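Local atomic coordinates of dnab-like replicative helicase (Bacillus phage SPP1, PDB entry 3BH0), a protein that probably unwinds duplex DNA at the phage replication fork, moving 5' to 3' with energy from ATP hydrolysis, the deposited piece being its ATPase domain. Residues Val183-Asp188 against Leu220-Ile225; Lys276-Val281 against Thr293-Phe298; Ser228-Gln233 against Ser245-Ser250; Ala257-Phe262 against Ala284-Gly289; Gln191-Ala196 against Ser207-Asp212. One frame throughout, in Å; residues are numbered along the deposited sequence.

Interaction 1: residues Val183-Asp188 against Leu220-Ile225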
# COMPACT_ATOMS: atom_id res chain seq x y z
N VAL A 183 -6.00 11.76 3.90
CA VAL A 183 -6.51 10.72 2.99
C VAL A 183 -5.35 9.92 2.39
O VAL A 183 -4.30 10.48 2.06
CB VAL A 183 -7.36 11.34 1.84
CG1 VAL A 183 -7.87 10.29 0.86
CG2 VAL A 183 -8.53 12.13 2.40
N ILE A 184 -5.54 8.61 2.23
CA ILE A 184 -4.52 7.76 1.63
C ILE A 184 -5.15 7.02 0.46
O ILE A 184 -6.13 6.31 0.63
CB ILE A 184 -3.93 6.77 2.65
CG1 ILE A 184 -3.34 7.53 3.84
CG2 ILE A 184 -2.86 5.85 1.99
CD1 ILE A 184 -3.94 7.14 5.16
N VAL A 185 -4.60 7.20 -0.74
CA VAL A 185 -5.16 6.57 -1.94
C VAL A 185 -4.38 5.30 -2.29
O VAL A 185 -3.23 5.38 -2.71
CB VAL A 185 -5.22 7.57 -3.12
CG1 VAL A 185 -5.93 6.98 -4.33
CG2 VAL A 185 -5.91 8.86 -2.66
N MET A 186 -4.99 4.14 -2.08
CA MET A 186 -4.37 2.85 -2.41
C MET A 186 -4.90 2.36 -3.74
O MET A 186 -6.11 2.30 -3.95
CB MET A 186 -4.66 1.78 -1.36
CG MET A 186 -4.03 2.01 -0.00
SD MET A 186 -3.70 0.43 0.84
CE MET A 186 -2.10 0.02 0.16
N ILE A 187 -4.00 1.99 -4.65
CA ILE A 187 -4.43 1.51 -5.95
C ILE A 187 -4.07 0.03 -6.18
O ILE A 187 -2.89 -0.30 -6.38
CB ILE A 187 -3.96 2.45 -7.06
CG1 ILE A 187 -4.35 3.89 -6.68
CG2 ILE A 187 -4.55 2.02 -8.43
CD1 ILE A 187 -3.66 4.96 -7.43
N ASP A 188 -5.07 -0.86 -6.11
CA ASP A 188 -4.80 -2.28 -6.42
C ASP A 188 -4.48 -2.43 -7.87
O ASP A 188 -5.29 -2.74 -8.75
CB ASP A 188 -5.80 -3.33 -5.95
CG ASP A 188 -5.22 -4.78 -6.07
OD1 ASP A 188 -4.11 -4.99 -6.64
OD2 ASP A 188 -5.90 -5.73 -5.60
N LEU A 220 -3.38 17.41 -4.64
CA LEU A 220 -4.46 17.20 -3.66
C LEU A 220 -3.96 17.01 -2.23
O LEU A 220 -4.75 17.01 -1.29
CB LEU A 220 -5.38 16.04 -4.07
CG LEU A 220 -5.97 16.08 -5.48
CD1 LEU A 220 -6.89 14.87 -5.72
CD2 LEU A 220 -6.70 17.42 -5.73
N ASP A 221 -2.65 16.87 -2.06
CA ASP A 221 -2.05 16.76 -0.73
C ASP A 221 -2.43 15.43 -0.04
O ASP A 221 -2.81 15.40 1.13
CB ASP A 221 -2.41 17.99 0.15
CG ASP A 221 -1.43 18.22 1.30
OD1 ASP A 221 -0.23 17.85 1.18
OD2 ASP A 221 -1.87 18.78 2.33
N VAL A 222 -2.28 14.34 -0.78
CA VAL A 222 -2.57 13.00 -0.25
C VAL A 222 -1.38 12.04 -0.37
O VAL A 222 -0.46 12.28 -1.15
CB VAL A 222 -3.83 12.35 -0.92
CG1 VAL A 222 -5.10 13.14 -0.55
CG2 VAL A 222 -3.66 12.22 -2.46
N VAL A 223 -1.40 10.97 0.42
CA VAL A 223 -0.51 9.83 0.18
C VAL A 223 -1.11 8.95 -0.92
O VAL A 223 -2.25 8.52 -0.81
CB VAL A 223 -0.27 8.99 1.45
CG1 VAL A 223 0.78 7.89 1.17
CG2 VAL A 223 0.18 9.89 2.61
N VAL A 224 -0.35 8.71 -1.98
CA VAL A 224 -0.74 7.73 -2.99
C VAL A 224 0.13 6.50 -2.82
O VAL A 224 1.35 6.62 -2.74
CB VAL A 224 -0.64 8.29 -4.41
CG1 VAL A 224 -1.02 7.24 -5.44
CG2 VAL A 224 -1.55 9.52 -4.54
N ILE A 225 -0.52 5.35 -2.69
CA ILE A 225 0.14 4.05 -2.60
C ILE A 225 -0.33 3.17 -3.77
O ILE A 225 -1.46 2.69 -3.79
CB ILE A 225 -0.10 3.34 -1.24
CG1 ILE A 225 0.41 4.19 -0.07
CG2 ILE A 225 0.62 2.02 -1.22
CD1 ILE A 225 0.02 3.68 1.30
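Val183 opens the pairing with its carbonyl: Val223 N reaches Val183 O at 3.4 Å, a weak bond, while CB of Val183 rests against CG1 of Val222. At Ile184 the chain joins the parallel ladder opposite Val223, and its CG2, anti to the backbone N, lies alongside Ile225 with CD1 of that residue 3.7 Å away. Val185 is bonded through both its N and its O. Its N donates to Val223 O at 2.7 Å, nearly along the C=O axis, and its own O accepts from Ile225 N at 2.7 Å in an almost straight bond (176°). On the face shared by Val185 and Val224, Val185 CG2 crosses obliquely over Val222 CG2. Met186 returns to the face of Ile184; a bend at chi3 (86°) brings its terminal CE to Ile225 CG2 at 3.6 Å. Ile187 N continues the ladder on Ile225 O at 2.8 Å, the pairing runs on to Leu227, and Ile187 CD1 touches Val224 CG1. Both faces are covered: helix 81-93 packs on Ile184, Met186 and Ile225, whereas Leu213, Met216 and Ala217 of helix 202-220 cover Val224. Asp221, with positive phi, ends that helix in a Schellman motif just before the second strand. Strand axes 4.6 Å apart and 15° from parallel, joined through helix 202-220, define a beta-alpha-beta unit in the central sheet of the P-loop NTPase core.

Interaction 2: residues Lys276-Val281 against Thr293-Phe298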
# COMPACT_ATOMS: atom_id res chain seq x y z
N LYS A 276 12.01 -19.27 6.83
CA LYS A 276 10.63 -19.78 6.72
C LYS A 276 9.55 -18.83 7.24
O LYS A 276 9.59 -18.41 8.39
CB LYS A 276 10.48 -21.13 7.43
CG LYS A 276 9.14 -21.84 7.10
CD LYS A 276 8.77 -22.94 8.11
CE LYS A 276 7.62 -23.81 7.56
NZ LYS A 276 7.26 -24.93 8.50
N ASN A 277 8.59 -18.51 6.38
CA ASN A 277 7.48 -17.63 6.71
C ASN A 277 7.91 -16.17 6.96
O ASN A 277 7.25 -15.44 7.69
CB ASN A 277 6.69 -18.19 7.90
CG ASN A 277 5.97 -19.49 7.57
OD1 ASN A 277 5.56 -20.22 8.47
ND2 ASN A 277 5.80 -19.78 6.29
N ILE A 278 9.01 -15.77 6.33
CA ILE A 278 9.47 -14.37 6.39
C ILE A 278 9.21 -13.66 5.05
O ILE A 278 9.59 -14.14 3.99
CB ILE A 278 10.97 -14.26 6.77
CG1 ILE A 278 11.23 -14.78 8.20
CG2 ILE A 278 11.47 -12.83 6.59
CD1 ILE A 278 10.72 -13.88 9.33
N VAL A 279 8.52 -12.53 5.13
CA VAL A 279 8.41 -11.62 4.02
C VAL A 279 9.33 -10.45 4.32
O VAL A 279 9.16 -9.77 5.33
CB VAL A 279 6.96 -11.13 3.81
CG1 VAL A 279 6.92 -9.93 2.86
CG2 VAL A 279 6.11 -12.25 3.26
N GLU A 280 10.31 -10.23 3.46
CA GLU A 280 11.11 -9.02 3.60
C GLU A 280 10.61 -7.86 2.73
O GLU A 280 10.34 -8.01 1.52
CB GLU A 280 12.61 -9.30 3.43
CG GLU A 280 13.06 -9.90 2.13
CD GLU A 280 14.57 -10.13 2.09
OE1 GLU A 280 15.09 -10.94 2.89
OE2 GLU A 280 15.26 -9.49 1.26
N VAL A 281 10.45 -6.72 3.38
CA VAL A 281 10.11 -5.48 2.72
C VAL A 281 11.42 -4.78 2.36
O VAL A 281 12.12 -4.26 3.23
CB VAL A 281 9.23 -4.60 3.62
CG1 VAL A 281 8.86 -3.32 2.91
CG2 VAL A 281 7.98 -5.35 4.02
N THR A 293 16.32 -3.20 4.19
CA THR A 293 15.35 -4.28 4.20
C THR A 293 14.73 -4.39 5.58
O THR A 293 15.42 -4.30 6.58
CB THR A 293 16.03 -5.62 3.83
OG1 THR A 293 16.51 -5.56 2.48
CG2 THR A 293 15.08 -6.80 3.98
N VAL A 294 13.41 -4.59 5.62
CA VAL A 294 12.67 -4.84 6.85
C VAL A 294 11.95 -6.20 6.74
O VAL A 294 11.09 -6.40 5.88
CB VAL A 294 11.65 -3.69 7.11
CG1 VAL A 294 10.59 -4.09 8.15
CG2 VAL A 294 12.37 -2.39 7.50
N SER A 295 12.30 -7.14 7.61
CA SER A 295 11.70 -8.47 7.60
C SER A 295 10.46 -8.50 8.46
O SER A 295 10.39 -7.84 9.49
CB SER A 295 12.70 -9.51 8.07
OG SER A 295 13.89 -9.46 7.29
N LEU A 296 9.46 -9.25 8.02
CA LEU A 296 8.24 -9.45 8.77
C LEU A 296 7.84 -10.91 8.74
O LEU A 296 8.10 -11.60 7.76
CB LEU A 296 7.09 -8.63 8.17
CG LEU A 296 7.15 -7.11 8.06
CD1 LEU A 296 5.93 -6.65 7.28
CD2 LEU A 296 7.18 -6.46 9.44
N ALA A 297 7.21 -11.37 9.81
CA ALA A 297 6.64 -12.71 9.89
C ALA A 297 5.29 -12.67 9.22
O ALA A 297 4.43 -11.87 9.59
CB ALA A 297 6.51 -13.17 11.35
N PHE A 298 5.10 -13.52 8.22
CA PHE A 298 3.88 -13.53 7.45
C PHE A 298 3.03 -14.69 7.91
O PHE A 298 3.48 -15.84 7.86
CB PHE A 298 4.23 -13.65 5.97
CG PHE A 298 3.05 -13.82 5.07
CD1 PHE A 298 1.96 -12.95 5.15
CD2 PHE A 298 3.04 -14.81 4.10
CE1 PHE A 298 0.87 -13.09 4.30
CE2 PHE A 298 1.95 -14.96 3.23
CZ PHE A 298 0.87 -14.10 3.33
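Thr293 lays its CG2, anti to the backbone N, against the stem of Glu280, meeting CB at 3.6 Å. The Glu280 chain starts from the crowded position between N and carbonyl carbon (chi1 59°) and runs extended past CG, so the methyl also lies near its carboxylate end. Val294 forms a hydrogen-bonded antiparallel pair with Val281: Val294 N donates to Val281 O at 2.7 Å, and Val281 N to Val294 O at 2.6 Å, each donor standing above the plane of the carbonyl it meets. Ser295 faces Glu280 in a non-hydrogen-bonded pair, the CA atoms of Ser295 and Glu280 only 4.1 Å apart, and its CB receives CG2 of Ile278. These strands, 153° apart in direction, are the arms of the beta hairpin 278-286/292-299 near the antiparallel edge of the domain's sheet. Leu296 forms a second hydrogen-bonded pair with Val279, its N reaching Val279 O at 2.8 Å and its O accepting from Val279 N, while CD1 touches Val281 CG2 on the buried face, where Phe84 of helix 81-93 covers both Leu296 and Val281. Ala297 pairs with Ile278 and bonds through its backbone to Val306 of the next strand. At Phe298 the N donates almost straight (176°) to Asn277 O at 2.9 Å. Its CB meets Val279 CG2 at 3.6 Å, but the ring leads away from strand 278-281 to meet the ring of Phe305.

Interaction 3: residues Ser228-Gln233 against Ser245-Ser250; sequences SQLSRQ and SDLRES
The closely packed part is largely apolar and centred on one methyl. CD2 of Leu230 lies 3.7 Å from Leu247 CD2 and equally near Asp246 CB, the two leucines crossing obliquely. Although the CB of Leu247 starts away from segment 228-233, its branch returns, and CD2 also comes within 4.1 Å of Ser228 OG. That hydroxyl, anti to its own backbone N (chi1 169°), donates to Gln229 O at 2.9 Å on an in-plane lone pair and is bonded to Gln191 as well. From Ser228, the end of strand 223-228 in the P-loop NTPase sheet, the chain enters the long connection to helix 252-256, which carries both segments; Ala74 of the neighbouring strand 70-74 touches Leu230, and Arg76 bonds its carbonyl. Ser231 CB still packs on Asp246 O at 3.4 Å, but its polar bonding is weak: Ser231 N reaches Asp246 O at 3.4 Å, though fairly straight (159°), and Ser231 OG weakly accepts from Gln233 N. The buried Asp246 turns its carboxylate to other partners, OD2 joining Met243 N and a salt bridge to Arg237. The loose, solvent-facing side begins at exposed Glu249, whose OE2 comes no closer than 4.1 Å to Ser231 OG, too far for a hydrogen bond.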
# COMPACT_ATOMS: atom_id res chain seq x y z
N SER A 228 2.22 -2.51 -7.78
CA SER A 228 2.80 -2.66 -9.09
C SER A 228 3.35 -4.06 -9.27
O SER A 228 3.94 -4.65 -8.36
CB SER A 228 3.92 -1.64 -9.30
OG SER A 228 4.66 -1.94 -10.47
N GLN A 229 3.15 -4.59 -10.47
CA GLN A 229 3.66 -5.89 -10.82
C GLN A 229 5.13 -5.72 -11.14
O GLN A 229 5.63 -4.60 -11.15
CB GLN A 229 2.87 -6.47 -12.01
CG GLN A 229 3.12 -5.82 -13.38
CD GLN A 229 2.01 -6.17 -14.41
OE1 GLN A 229 1.23 -7.08 -14.21
NE2 GLN A 229 1.96 -5.42 -15.50
N LEU A 230 5.84 -6.82 -11.36
CA LEU A 230 7.26 -6.79 -11.75
C LEU A 230 7.50 -7.75 -12.88
O LEU A 230 6.71 -8.68 -13.09
CB LEU A 230 8.19 -7.12 -10.57
CG LEU A 230 8.40 -5.99 -9.57
CD1 LEU A 230 8.99 -6.53 -8.29
CD2 LEU A 230 9.28 -4.92 -10.14
N SER A 231 8.60 -7.52 -13.60
CA SER A 231 9.03 -8.36 -14.73
C SER A 231 9.21 -9.83 -14.32
O SER A 231 9.72 -10.12 -13.23
CB SER A 231 10.35 -7.81 -15.27
OG SER A 231 10.80 -8.55 -16.39
N ARG A 232 8.79 -10.75 -15.19
CA ARG A 232 8.94 -12.19 -14.87
C ARG A 232 10.39 -12.64 -14.99
O ARG A 232 10.74 -13.77 -14.66
CB ARG A 232 7.98 -13.07 -15.67
CG ARG A 232 8.23 -13.17 -17.18
CD ARG A 232 7.11 -14.01 -17.87
NE ARG A 232 6.38 -14.87 -16.92
CZ ARG A 232 5.85 -16.07 -17.20
NH1 ARG A 232 5.96 -16.59 -18.42
NH2 ARG A 232 5.20 -16.76 -16.26
N GLN A 233 11.22 -11.69 -15.41
CA GLN A 233 12.65 -11.87 -15.56
C GLN A 233 13.35 -11.92 -14.21
O GLN A 233 14.48 -12.38 -14.11
CB GLN A 233 13.22 -10.74 -16.40
CG GLN A 233 14.25 -11.21 -17.39
CD GLN A 233 14.83 -10.08 -18.24
OE1 GLN A 233 14.86 -8.91 -17.83
NE2 GLN A 233 15.30 -10.44 -19.44
N SER A 245 15.81 -2.03 -11.61
CA SER A 245 15.77 -2.38 -13.02
C SER A 245 14.60 -3.31 -13.40
O SER A 245 14.22 -3.39 -14.58
CB SER A 245 17.11 -3.00 -13.47
OG SER A 245 17.22 -4.35 -13.04
N ASP A 246 14.00 -4.00 -12.42
CA ASP A 246 12.86 -4.90 -12.69
C ASP A 246 11.57 -4.18 -13.10
O ASP A 246 10.64 -4.79 -13.64
CB ASP A 246 12.61 -5.83 -11.50
CG ASP A 246 13.73 -6.82 -11.31
OD1 ASP A 246 14.26 -7.31 -12.33
OD2 ASP A 246 14.07 -7.12 -10.14
N LEU A 247 11.53 -2.87 -12.85
CA LEU A 247 10.37 -2.07 -13.23
C LEU A 247 10.39 -1.72 -14.73
O LEU A 247 9.79 -0.74 -15.15
CB LEU A 247 10.28 -0.81 -12.35
CG LEU A 247 10.11 -1.01 -10.83
CD1 LEU A 247 10.66 0.17 -10.03
CD2 LEU A 247 8.66 -1.29 -10.46
N ARG A 248 11.04 -2.58 -15.54
CA ARG A 248 11.39 -2.32 -16.97
C ARG A 248 10.34 -1.60 -17.81
O ARG A 248 10.60 -0.49 -18.30
CB ARG A 248 11.79 -3.62 -17.68
CG ARG A 248 12.58 -3.41 -18.99
CD ARG A 248 11.70 -3.08 -20.21
NE ARG A 248 12.52 -2.95 -21.43
CZ ARG A 248 12.09 -2.53 -22.62
NH1 ARG A 248 10.81 -2.17 -22.79
NH2 ARG A 248 12.94 -2.46 -23.64
N GLU A 249 9.19 -2.24 -17.97
CA GLU A 249 8.16 -1.85 -18.96
C GLU A 249 7.50 -0.49 -18.67
O GLU A 249 6.61 -0.04 -19.41
CB GLU A 249 7.10 -2.96 -19.10
CG GLU A 249 7.66 -4.36 -19.46
CD GLU A 249 7.95 -5.25 -18.23
OE1 GLU A 249 8.32 -4.71 -17.15
OE2 GLU A 249 7.80 -6.49 -18.34
N SER A 250 7.97 0.16 -17.61
CA SER A 250 7.36 1.37 -17.07
C SER A 250 8.26 2.61 -17.22
O SER A 250 7.79 3.68 -17.62
CB SER A 250 7.00 1.13 -15.60
OG SER A 250 6.25 -0.08 -15.44

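Interaction 4: residues Ala257-Phe262 against Ala284-Gly289; sequences ADIIEF and AKHRDG
Strands 259-262 and 284-286, neighbours in the mixed sheet of the P-loop NTPase domain, run antiparallel with axes 4.8 Å apart. Ala284 N donates to Ile260 O at 2.9 Å, nearly along the C=O axis; Ile260 N meets Lys285 O at a longer 3.2 Å from above the carbonyl plane. Beyond the paired strands, Arg287 N bonds Asp258 O. Side chains add to this backbone frame. Lys285, fully extended, lays CB beside Ile260 CD1 and carries NZ to Ala257 O at 2.5 Å. The Arg287 chain folds back at chi3 (-65°) to put NE on Asp258 OD1 at 2.6 Å, using the anti lone pair of that oxygen. OD1 lies in the guanidinium plane, yet carboxylate and guanidinium planes stand 75° apart; the salt bridge is made at the NE edge by a single carboxylate oxygen, with NH2 only weakly engaged. On the far end, the CB of Ala284 touches CE2 of Phe262 at 3.4 Å.

A second shell fixes these groups. Buried Asp258 also makes salt bridges to Arg68 through OD1 and to Lys214 through OD2, which in addition accepts from Phe70 N; the surrounding positive charges would favour its ionised form. Glu254 O and Gln255 O, from helix 252-256, hold Lys285 NZ and Arg287 NH2. His286 ND1 bonds Pro290 O, while Gly289 CA sits 3.7 Å above the centre of the imidazole ring.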
# COMPACT_ATOMS: atom_id res chain seq x y z
N ALA A 257 8.32 7.97 -7.86
CA ALA A 257 8.04 7.50 -6.51
C ALA A 257 9.07 8.02 -5.50
O ALA A 257 10.27 8.08 -5.77
CB ALA A 257 7.97 5.98 -6.47
N ASP A 258 8.58 8.39 -4.34
CA ASP A 258 9.43 8.77 -3.23
C ASP A 258 9.87 7.51 -2.50
O ASP A 258 11.02 7.41 -2.04
CB ASP A 258 8.65 9.72 -2.31
CG ASP A 258 8.04 10.86 -3.09
OD1 ASP A 258 8.80 11.55 -3.81
OD2 ASP A 258 6.80 11.04 -3.04
N ILE A 259 8.95 6.56 -2.39
CA ILE A 259 9.21 5.30 -1.72
C ILE A 259 8.83 4.12 -2.61
O ILE A 259 7.75 4.08 -3.20
CB ILE A 259 8.50 5.23 -0.35
CG1 ILE A 259 8.90 6.45 0.50
CG2 ILE A 259 8.87 3.92 0.37
CD1 ILE A 259 8.13 6.64 1.80
N ILE A 260 9.74 3.16 -2.71
CA ILE A 260 9.48 1.92 -3.41
C ILE A 260 9.79 0.77 -2.48
O ILE A 260 10.94 0.53 -2.11
CB ILE A 260 10.29 1.80 -4.71
CG1 ILE A 260 9.95 2.96 -5.66
CG2 ILE A 260 10.07 0.42 -5.37
CD1 ILE A 260 10.81 3.04 -6.94
N GLU A 261 8.74 0.06 -2.08
CA GLU A 261 8.94 -1.12 -1.28
C GLU A 261 8.66 -2.39 -2.08
O GLU A 261 7.56 -2.60 -2.57
CB GLU A 261 8.17 -1.04 0.04
CG GLU A 261 6.88 -0.28 -0.02
CD GLU A 261 6.40 0.22 1.33
OE1 GLU A 261 6.92 1.24 1.78
OE2 GLU A 261 5.48 -0.37 1.92
N PHE A 262 9.71 -3.20 -2.25
CA PHE A 262 9.60 -4.53 -2.83
C PHE A 262 9.29 -5.54 -1.74
O PHE A 262 9.73 -5.39 -0.60
CB PHE A 262 10.90 -4.93 -3.52
CG PHE A 262 11.25 -4.13 -4.74
CD1 PHE A 262 10.29 -3.83 -5.70
CD2 PHE A 262 12.56 -3.72 -4.96
CE1 PHE A 262 10.63 -3.10 -6.85
CE2 PHE A 262 12.92 -3.00 -6.11
CZ PHE A 262 11.95 -2.69 -7.05
N ALA A 284 13.75 -0.05 -1.79
CA ALA A 284 14.75 0.07 -2.87
C ALA A 284 15.00 1.53 -3.24
O ALA A 284 16.02 1.87 -3.83
CB ALA A 284 14.31 -0.71 -4.07
N LYS A 285 14.05 2.40 -2.88
CA LYS A 285 14.18 3.82 -3.08
C LYS A 285 13.54 4.55 -1.92
O LYS A 285 12.44 4.21 -1.46
CB LYS A 285 13.55 4.28 -4.39
CG LYS A 285 13.90 5.71 -4.71
CD LYS A 285 13.10 6.28 -5.86
CE LYS A 285 13.48 7.76 -6.07
NZ LYS A 285 12.50 8.43 -6.93
N HIS A 286 14.25 5.56 -1.44
CA HIS A 286 13.78 6.40 -0.37
C HIS A 286 14.35 7.81 -0.55
O HIS A 286 15.54 8.06 -0.31
CB HIS A 286 14.15 5.81 0.99
CG HIS A 286 13.38 6.41 2.12
ND1 HIS A 286 13.41 5.89 3.40
CD2 HIS A 286 12.56 7.48 2.17
CE1 HIS A 286 12.63 6.62 4.18
NE2 HIS A 286 12.11 7.59 3.46
N ARG A 287 13.48 8.73 -0.97
CA ARG A 287 13.88 10.09 -1.36
C ARG A 287 14.43 10.91 -0.19
O ARG A 287 15.45 11.59 -0.31
CB ARG A 287 12.72 10.83 -2.01
CG ARG A 287 13.16 12.09 -2.76
CD ARG A 287 12.02 12.89 -3.32
NE ARG A 287 11.25 12.22 -4.38
CZ ARG A 287 11.69 11.90 -5.59
NH1 ARG A 287 12.96 12.14 -5.95
NH2 ARG A 287 10.87 11.31 -6.45
N ASP A 288 13.76 10.81 0.95
CA ASP A 288 14.05 11.61 2.13
C ASP A 288 14.45 10.71 3.30
O ASP A 288 13.93 10.87 4.41
CB ASP A 288 12.80 12.44 2.49
CG ASP A 288 13.13 13.71 3.28
OD1 ASP A 288 14.12 14.42 2.94
OD2 ASP A 288 12.37 14.01 4.25
N GLY A 289 15.36 9.77 3.07
CA GLY A 289 15.75 8.85 4.12
C GLY A 289 16.48 7.61 3.66
O GLY A 289 16.83 7.51 2.48

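Interaction 5: residues Gln191-Ala196 against Ser207-Asp212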
# COMPACT_ATOMS: atom_id res chain seq x y z
N GLN A 191 -0.87 -1.00 -13.18
CA GLN A 191 -0.78 -1.33 -14.60
C GLN A 191 -2.12 -1.76 -15.18
O GLN A 191 -2.21 -2.12 -16.36
CB GLN A 191 0.27 -2.43 -14.85
CG GLN A 191 1.72 -1.96 -14.67
CD GLN A 191 2.21 -2.01 -13.21
OE1 GLN A 191 1.50 -2.46 -12.30
NE2 GLN A 191 3.44 -1.56 -13.00
N LEU A 192 -3.14 -1.71 -14.34
CA LEU A 192 -4.53 -1.95 -14.70
C LEU A 192 -5.28 -0.64 -14.96
O LEU A 192 -6.39 -0.64 -15.51
CB LEU A 192 -5.23 -2.73 -13.57
CG LEU A 192 -5.73 -4.16 -13.81
CD1 LEU A 192 -4.69 -5.00 -14.52
CD2 LEU A 192 -6.17 -4.85 -12.51
N LEU A 193 -4.68 0.49 -14.57
CA LEU A 193 -5.33 1.79 -14.70
C LEU A 193 -5.55 2.16 -16.17
O LEU A 193 -4.75 1.82 -17.03
CB LEU A 193 -4.53 2.89 -14.00
CG LEU A 193 -4.56 2.91 -12.47
CD1 LEU A 193 -3.48 3.83 -11.89
CD2 LEU A 193 -5.92 3.29 -11.93
N GLU A 194 -6.66 2.84 -16.46
CA GLU A 194 -6.93 3.32 -17.82
C GLU A 194 -5.95 4.43 -18.16
O GLU A 194 -5.94 5.45 -17.49
CB GLU A 194 -8.36 3.83 -17.93
CG GLU A 194 -9.40 2.77 -17.70
CD GLU A 194 -10.79 3.22 -18.12
OE1 GLU A 194 -11.08 4.46 -18.06
OE2 GLU A 194 -11.60 2.34 -18.50
N PRO A 195 -5.12 4.25 -19.20
CA PRO A 195 -4.21 5.33 -19.58
C PRO A 195 -4.94 6.49 -20.26
O PRO A 195 -6.00 6.28 -20.87
CB PRO A 195 -3.25 4.65 -20.54
CG PRO A 195 -4.02 3.53 -21.13
CD PRO A 195 -4.95 3.05 -20.05
N ALA A 196 -4.38 7.70 -20.16
CA ALA A 196 -5.06 8.91 -20.67
C ALA A 196 -5.18 8.87 -22.18
O ALA A 196 -6.21 9.24 -22.73
CB ALA A 196 -4.37 10.18 -20.20
N SER A 207 4.16 5.71 -18.06
CA SER A 207 4.84 6.95 -17.71
C SER A 207 3.84 8.04 -17.32
O SER A 207 3.98 8.65 -16.25
CB SER A 207 5.70 7.42 -18.89
OG SER A 207 6.87 6.61 -19.01
N GLN A 208 2.82 8.24 -18.16
CA GLN A 208 1.75 9.22 -17.89
C GLN A 208 1.01 8.88 -16.61
O GLN A 208 0.86 9.74 -15.74
CB GLN A 208 0.75 9.31 -19.04
CG GLN A 208 -0.62 9.92 -18.64
CD GLN A 208 -1.63 8.85 -18.18
OE1 GLN A 208 -1.78 7.81 -18.81
NE2 GLN A 208 -2.33 9.12 -17.08
N ILE A 209 0.56 7.63 -16.47
CA ILE A 209 -0.08 7.21 -15.22
C ILE A 209 0.78 7.55 -14.00
O ILE A 209 0.27 8.06 -13.01
CB ILE A 209 -0.44 5.71 -15.21
CG1 ILE A 209 -1.51 5.39 -16.26
CG2 ILE A 209 -0.91 5.29 -13.80
CD1 ILE A 209 -1.65 3.91 -16.60
N SER A 210 2.08 7.30 -14.10
CA SER A 210 3.02 7.56 -12.99
C SER A 210 3.15 9.06 -12.64
O SER A 210 3.00 9.44 -11.48
CB SER A 210 4.39 6.92 -13.31
OG SER A 210 5.44 7.52 -12.56
N ARG A 211 3.41 9.89 -13.65
CA ARG A 211 3.50 11.35 -13.46
C ARG A 211 2.24 11.89 -12.81
O ARG A 211 2.32 12.66 -11.84
CB ARG A 211 3.75 12.08 -14.78
CG ARG A 211 5.16 11.98 -15.28
CD ARG A 211 5.38 12.87 -16.50
NE ARG A 211 4.49 12.53 -17.60
CZ ARG A 211 4.81 11.69 -18.57
NH1 ARG A 211 6.01 11.11 -18.56
NH2 ARG A 211 3.95 11.42 -19.57
N ASP A 212 1.09 11.47 -13.34
CA ASP A 212 -0.21 11.96 -12.89
C ASP A 212 -0.52 11.54 -11.44
O ASP A 212 -1.11 12.33 -10.66
CB ASP A 212 -1.32 11.55 -13.87
CG ASP A 212 -1.18 12.23 -15.26
OD1 ASP A 212 -0.26 13.05 -15.42
OD2 ASP A 212 -1.98 11.94 -16.18
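Segment 191-196 leaves a short 3-10 turn and becomes an irregular extended chain from Leu193 to Pro195, before it passes one side of the regular helix 207-212. The backbones stay well separated: the nearest CA atoms, those of Pro195 and Ile209, are 6.3 Å apart, so side chains bridge the gap. Leu193 and Ile209 form its buried part. CD1 of Leu193 reaches Ile209 CG2 at 3.5 Å as the two chains cross obliquely, and CD1 of Ile209 extends to Leu193 CB at 4.0 Å and also lies near Pro195 CB. Gln208 supplies the polar part. Its CG is anti to the backbone N, and a bend at chi2 (-90°) turns the amide so that OE1 accepts from Ala196 N at 2.9 Å. The bond is nearly straight at the hydrogen, but the donor stands well above the plane of the amide carbonyl. The same amide is held from its other end: NE2 donates to Asp212 OD2 at 3.0 Å, one helical turn on, approaching from above the carboxylate plane, which fixes the amide's rotation. Ala196 CB packs against Gln208 CD. Val164 of helix 164-176 packs on Ile209 and Ile167 touches Leu193, extending the apolar part. This is the loop of a beta-alpha-beta crossover, between strand 183-188 and helix 202-220, folding back on the helix it introduces.

Interaction 1 is the most buried contact, a parallel ladder lined by apolar side chains, and interaction 5 is nested in its crossover, the two touching where Ile187 packs on Leu193; interaction 5 is partly buried, with exposed Ala196 at its rim. Interactions 2 and 4 share strand 278-286 in the antiparallel half of the same sheet and meet where Val281 packs on Glu261; both are partly buried, but only interaction 4 adds a salt bridge across its segments. Interaction 3, largely buried although made by loops, contains no paired strands: its leucines pack on Phe262 and Ile260 of interaction 4, while Ser228 and Gln229 bond to Gln191 of interaction 5.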